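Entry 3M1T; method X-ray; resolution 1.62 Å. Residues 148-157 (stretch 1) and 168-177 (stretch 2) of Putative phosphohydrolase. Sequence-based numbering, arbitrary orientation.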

ATOM      1  N   GLY A 148     -12.955  13.697   1.011  1.00 13.16           N
ATOM      2  CA  GLY A 148     -12.739  15.100   0.781  1.00 13.23           C
ATOM      3  C   GLY A 148     -13.639  15.711  -0.221  1.00 13.34           C
ATOM      4  O   GLY A 148     -13.984  16.871  -0.106  1.00 14.04           O
ATOM      5  N   ASP A 149     -14.101  14.892  -1.171  1.00 12.43           N
ATOM      6  CA  ASP A 149     -14.953  15.375  -2.249  1.00 12.55           C
ATOM      7  C   ASP A 149     -16.094  14.369  -2.483  1.00 11.89           C
ATOM      8  O   ASP A 149     -16.178  13.731  -3.554  1.00  9.23           O
ATOM      9  CB  ASP A 149     -14.119  15.598  -3.501  1.00 13.89           C
ATOM     10  CG  ASP A 149     -13.298  16.881  -3.417  1.00 17.92           C
ATOM     11  OD1 ASP A 149     -13.901  17.967  -3.555  1.00 28.29           O
ATOM     12  OD2 ASP A 149     -12.113  16.755  -3.156  1.00 21.35           O
ATOM     13  N   PRO A 150     -16.969  14.218  -1.475  1.00 11.95           N
ATOM     14  CA  PRO A 150     -17.970  13.130  -1.584  1.00 12.16           C
ATOM     15  C   PRO A 150     -18.854  13.194  -2.815  1.00 10.32           C
ATOM     16  O   PRO A 150     -19.140  12.133  -3.459  1.00  8.45           O
ATOM     17  CB  PRO A 150     -18.780  13.254  -0.298  1.00 13.37           C
ATOM     18  CG  PRO A 150     -18.239  14.391   0.447  1.00 13.65           C
ATOM     19  CD  PRO A 150     -17.026  14.915  -0.178  1.00 13.07           C
ATOM     20  N   ALA A 151     -19.333  14.393  -3.145  1.00 10.45           N
ATOM     21  CA  ALA A 151     -20.230  14.546  -4.269  1.00 11.29           C
ATOM     22  C   ALA A 151     -19.535  14.191  -5.614  1.00 10.64           C
ATOM     23  O   ALA A 151     -20.057  13.430  -6.425  1.00  9.70           O
ATOM     24  CB  ALA A 151     -20.810  15.953  -4.286  1.00 12.84           C
ATOM     25  N   VAL A 152     -18.361  14.768  -5.824  1.00  9.64           N
ATOM     26  CA  VAL A 152     -17.550  14.437  -6.984  1.00  9.16           C
ATOM     27  C   VAL A 152     -17.232  12.946  -7.067  1.00  7.67           C
ATOM     28  O   VAL A 152     -17.334  12.350  -8.114  1.00  7.74           O
ATOM     29  CB  VAL A 152     -16.282  15.311  -7.067  1.00  9.43           C
ATOM     30  CG1 VAL A 152     -15.326  14.784  -8.116  1.00 10.66           C
ATOM     31  CG2 VAL A 152     -16.744  16.740  -7.362  1.00 11.49           C
ATOM     32  N   ALA A 153     -16.841  12.332  -5.946  1.00  8.09           N
ATOM     33  CA  ALA A 153     -16.553  10.913  -5.944  1.00  7.82           C
ATOM     34  C   ALA A 153     -17.719  10.087  -6.398  1.00  7.22           C
ATOM     35  O   ALA A 153     -17.566   9.163  -7.166  1.00  7.08           O
ATOM     36  CB  ALA A 153     -16.113  10.460  -4.535  1.00  8.04           C
ATOM     37  N   ALA A 154     -18.921  10.417  -5.937  1.00  7.49           N
ATOM     38  CA  ALA A 154     -20.096   9.703  -6.358  1.00  7.02           C
ATOM     39  C   ALA A 154     -20.403   9.887  -7.865  1.00  7.11           C
ATOM     40  O   ALA A 154     -20.767   8.953  -8.601  1.00  8.31           O
ATOM     41  CB  ALA A 154     -21.334  10.165  -5.520  1.00  7.85           C
ATOM     42  N   THR A 155     -20.251  11.133  -8.308  1.00  7.64           N
ATOM     43  CA  THR A 155     -20.434  11.459  -9.729  1.00  7.81           C
ATOM     44  C   THR A 155     -19.453  10.672 -10.576  1.00  6.81           C
ATOM     45  O   THR A 155     -19.824  10.134 -11.653  1.00  7.96           O
ATOM     46  CB  THR A 155     -20.287  12.965  -9.922  1.00  7.91           C
ATOM     47  OG1 THR A 155     -21.361  13.593  -9.197  1.00 10.41           O
ATOM     48  CG2 THR A 155     -20.371  13.331 -11.428  1.00  7.90           C
ATOM     49  N   ILE A 156     -18.227  10.541 -10.079  1.00  7.27           N
ATOM     50  CA  ILE A 156     -17.207   9.773 -10.820  1.00  6.52           C
ATOM     51  C   ILE A 156     -17.586   8.310 -10.882  1.00  6.47           C
ATOM     52  O   ILE A 156     -17.524   7.670 -11.918  1.00  7.18           O
ATOM     53  CB  ILE A 156     -15.802   9.968 -10.224  1.00  7.07           C
ATOM     54  CG1 ILE A 156     -15.323  11.416 -10.458  1.00  9.62           C
ATOM     55  CG2 ILE A 156     -14.817   8.955 -10.815  1.00  8.24           C
ATOM     56  CD1 ILE A 156     -14.062  11.811  -9.815  1.00 12.81           C
ATOM     57  N   SER A 157     -18.006   7.750  -9.741  1.00  7.11           N
ATOM     58  CA  SER A 157     -18.396   6.326  -9.728  1.00  8.11           C
ATOM     59  C   SER A 157     -19.544   6.025 -10.644  1.00  8.43           C
ATOM     60  O   SER A 157     -19.560   5.000 -11.325  1.00  9.49           O
ATOM     61  CB  SER A 157     -18.696   5.856  -8.311  1.00  8.46           C
ATOM     62  OG  SER A 157     -17.484   5.845  -7.573  1.00 11.89           O
ATOM     63  N   LEU A 168      -9.004   9.269 -15.192  1.00 11.46           N
ATOM     64  CA  LEU A 168      -9.241  10.387 -16.082  1.00 11.52           C
ATOM     65  C   LEU A 168     -10.384  11.262 -15.593  1.00 10.26           C
ATOM     66  O   LEU A 168     -10.303  12.487 -15.666  1.00  9.39           O
ATOM     67  CB  LEU A 168      -9.480   9.923 -17.498  1.00 13.01           C
ATOM     68  CG  LEU A 168      -8.317   9.178 -18.186  1.00 16.82           C
ATOM     69  CD1 LEU A 168      -8.552   8.778 -19.643  1.00 16.04           C
ATOM     70  CD2 LEU A 168      -7.083  10.077 -18.098  1.00 16.91           C
HETATM   71  N   MSE A 169     -11.471  10.633 -15.103  1.00  9.19           N
HETATM   72  CA  MSE A 169     -12.537  11.407 -14.483  1.00  8.50           C
HETATM   73  C   MSE A 169     -12.105  12.264 -13.310  1.00  8.46           C
HETATM   74  O   MSE A 169     -12.508  13.400 -13.186  1.00  8.17           O
HETATM   75  CB  MSE A 169     -13.657  10.469 -14.054  1.00  8.62           C
HETATM   76  CG  MSE A 169     -14.471   9.942 -15.178  1.00  6.56           C
HETATM   77 SE   MSE A 169     -15.642  11.240 -16.053  0.75  4.79          SE
HETATM   78  CE  MSE A 169     -16.714  11.726 -14.483  1.00  6.61           C
ATOM     79  N   GLU A 170     -11.262  11.704 -12.442  1.00  8.80           N
ATOM     80  CA  GLU A 170     -10.720  12.455 -11.341  1.00  9.56           C
ATOM     81  C   GLU A 170      -9.926  13.676 -11.832  1.00  8.85           C
ATOM     82  O   GLU A 170     -10.129  14.786 -11.330  1.00  9.31           O
ATOM     83  CB  GLU A 170      -9.828  11.536 -10.490  1.00 10.69           C
ATOM     84  CG  GLU A 170     -10.644  10.533  -9.642  1.00 11.47           C
ATOM     85  CD  GLU A 170      -9.831   9.351  -9.103  1.00 12.18           C
ATOM     86  OE1 GLU A 170      -8.619   9.214  -9.424  1.00 13.60           O
ATOM     87  OE2 GLU A 170     -10.422   8.531  -8.348  1.00 12.09           O
ATOM     88  N   LYS A 171      -9.039  13.480 -12.806  1.00  9.07           N
ATOM     89  CA  LYS A 171      -8.364  14.637 -13.381  1.00 11.08           C
ATOM     90  C   LYS A 171      -9.256  15.707 -13.924  1.00 10.19           C
ATOM     91  O   LYS A 171      -9.052  16.878 -13.696  1.00 11.03           O
ATOM     92  CB  LYS A 171      -7.215  14.268 -14.342  1.00 13.26           C
ATOM     93  CG  LYS A 171      -5.872  14.650 -13.707  1.00 22.92           C
ATOM     94  CD  LYS A 171      -4.670  14.029 -14.367  1.00 27.43           C
ATOM     95  CE  LYS A 171      -3.629  13.586 -13.328  1.00 26.66           C
ATOM     96  NZ  LYS A 171      -2.204  13.887 -13.768  1.00 27.69           N
ATOM     97  N   GLU A 172     -10.315  15.302 -14.622  1.00  8.64           N
ATOM     98  CA  GLU A 172     -11.231  16.253 -15.141  1.00  9.15           C
ATOM     99  C   GLU A 172     -11.892  17.053 -14.085  1.00  8.54           C
ATOM    100  O   GLU A 172     -11.979  18.264 -14.261  1.00 11.37           O
ATOM    101  CB  GLU A 172     -12.346  15.593 -15.999  1.00  7.98           C
ATOM    102  CG  GLU A 172     -11.877  14.968 -17.300  1.00  8.00           C
ATOM    103  CD  GLU A 172     -12.971  14.710 -18.314  1.00  7.44           C
ATOM    104  OE1 GLU A 172     -14.090  15.176 -18.074  1.00  8.39           O
ATOM    105  OE2 GLU A 172     -12.653  14.107 -19.370  1.00 10.76           O
ATOM    106  N   LEU A 173     -12.450  16.423 -13.033  1.00  8.52           N
ATOM    107  CA  LEU A 173     -13.285  17.125 -12.091  1.00  9.04           C
ATOM    108  C   LEU A 173     -12.514  17.716 -10.896  1.00  9.63           C
ATOM    109  O   LEU A 173     -12.994  18.648 -10.273  1.00 12.21           O
ATOM    110  CB  LEU A 173     -14.393  16.194 -11.584  1.00  9.20           C
ATOM    111  CG  LEU A 173     -15.390  15.788 -12.669  1.00  9.39           C
ATOM    112  CD1 LEU A 173     -16.431  14.819 -12.071  1.00  8.26           C
ATOM    113  CD2 LEU A 173     -16.038  17.025 -13.226  1.00  9.11           C
ATOM    114  N   LEU A 174     -11.362  17.158 -10.587  1.00 10.25           N
ATOM    115  CA  LEU A 174     -10.552  17.563  -9.438  1.00 10.39           C
ATOM    116  C   LEU A 174      -9.229  18.210  -9.827  1.00 11.40           C
ATOM    117  O   LEU A 174      -8.669  18.925  -9.006  1.00 13.00           O
ATOM    118  CB  LEU A 174     -10.220  16.360  -8.569  1.00 10.71           C
ATOM    119  CG  LEU A 174     -11.431  15.600  -7.981  1.00 10.46           C
ATOM    120  CD1 LEU A 174     -10.958  14.261  -7.378  1.00 11.94           C
ATOM    121  CD2 LEU A 174     -12.196  16.467  -7.010  1.00 12.88           C
ATOM    122  N   GLY A 175      -8.700  17.893 -10.998  1.00 10.03           N
ATOM    123  CA  GLY A 175      -7.410  18.385 -11.443  1.00 10.70           C
ATOM    124  C   GLY A 175      -6.244  17.510 -10.986  1.00 10.25           C
ATOM    125  O   GLY A 175      -5.055  17.853 -11.240  1.00 11.74           O
ATOM    126  N   TYR A 176      -6.525  16.389 -10.321  1.00  9.88           N
ATOM    127  CA  TYR A 176      -5.527  15.411  -9.944  1.00  9.81           C
ATOM    128  C   TYR A 176      -6.237  14.085  -9.803  1.00 10.87           C
ATOM    129  O   TYR A 176      -7.497  14.075  -9.804  1.00 11.21           O
ATOM    130  CB  TYR A 176      -4.864  15.830  -8.590  1.00  9.61           C
ATOM    131  CG  TYR A 176      -5.828  16.002  -7.468  1.00  7.86           C
ATOM    132  CD1 TYR A 176      -6.312  14.898  -6.798  1.00  9.63           C
ATOM    133  CD2 TYR A 176      -6.382  17.232  -7.158  1.00  7.37           C
ATOM    134  CE1 TYR A 176      -7.228  15.053  -5.827  1.00  8.26           C
ATOM    135  CE2 TYR A 176      -7.302  17.404  -6.129  1.00  9.05           C
ATOM    136  CZ  TYR A 176      -7.757  16.289  -5.495  1.00  9.33           C
ATOM    137  OH  TYR A 176      -8.704  16.443  -4.506  1.00 13.78           O
ATOM    138  N   ASP A 177      -5.486  12.986  -9.692  1.00  9.71           N
ATOM    139  CA  ASP A 177      -6.109  11.675  -9.498  1.00 11.36           C
ATOM    140  C   ASP A 177      -5.730  11.030  -8.171  1.00 10.82           C
ATOM    141  O   ASP A 177      -4.992  11.615  -7.335  1.00 10.92           O
ATOM    142  CB  ASP A 177      -5.875  10.708 -10.639  1.00 10.78           C
ATOM    143  CG  ASP A 177      -4.433  10.327 -10.842  1.00 15.15           C
ATOM    144  OD1 ASP A 177      -3.660  10.282  -9.877  1.00 13.17           O
ATOM    145  OD2 ASP A 177      -4.048  10.078 -12.025  1.00 16.04           O
TER
HETATM  146  O   HOH W   1     -10.370  18.536  -4.436  1.00 14.91           O
HETATM  147  O   HOH W   2     -10.005  14.974  -2.768  1.00 28.02           O

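This is a small, mainly apolar contact between two roughly antiparallel helices, closed at one end by a pair of waters that join an aspartate to a tyrosine. The axes of helix 150-157 and helix 168-174 run at 140° to each other and approach to 10.0 Å, a spacing that leaves room for branched and long aliphatic side chains between the backbones. About 370 Å² is buried, counting both sides, and no direct hydrogen bond crosses the interface, so packing carries most of the contact.

The antiparallel register pairs Val152 with Leu173 and, one helical turn further on, Ile156 with Met169. Ile156 gives up the most surface. Its CA-to-CB bond points sideways, yet the side chain, with chi1 m and chi2 t, reaches the partner helix: CG2 lies 3.8 Å from CB of Met169, CG1 lies 3.9 Å from CD1 of Leu173, and CD1 lies 3.7 Å from CG of Glu170. A beta-branched isoleucine suits this place because it offers methyl groups in two directions from one position. The Glu170 contact uses the aliphatic part of that side chain, while its OE1 is hydrogen-bonded to a residue just outside the stretches. Met169 is present as selenomethionine; its CA-to-CB bond points toward the first helix.

Val152 is more compact, and its CA-to-CB bond points toward the second helix. Its CG1 meets both CB of Leu173, at 3.9 Å, and CD2 of Leu174, at 3.7 Å, so one methyl touches two consecutive leucines. Leu173 also extends CD1 to within 4.3 Å of CG2 of Thr155, a looser contact at an exposed position, where the threonine presents its methyl to the leucine.

At the start of the first helix the chemistry changes. Asp149 occupies the N-cap position, but its side chain makes no capping bond; its CA-to-CB bond points toward the second stretch. Its CG packs 3.8 Å from CD2 of Leu174, and its OD2 stands 3.7 Å from OH of Tyr176, too far for a direct hydrogen bond. Two waters span that gap. Each donates to Asp149 OD2 at 2.8 Å, and their oxygens lie 2.7 Å (water 1) and 2.6 Å (water 2) from Tyr176 OH, also in hydrogen bonds. A carboxylate oxygen can accept both bonds, and the long tyrosine side chain brings a polar group to the waters from beyond the helix end. There, Gly175 adopts a positive phi of 87°, at which a CB would be jammed against the preceding carbonyl oxygen; glycine fits this turn.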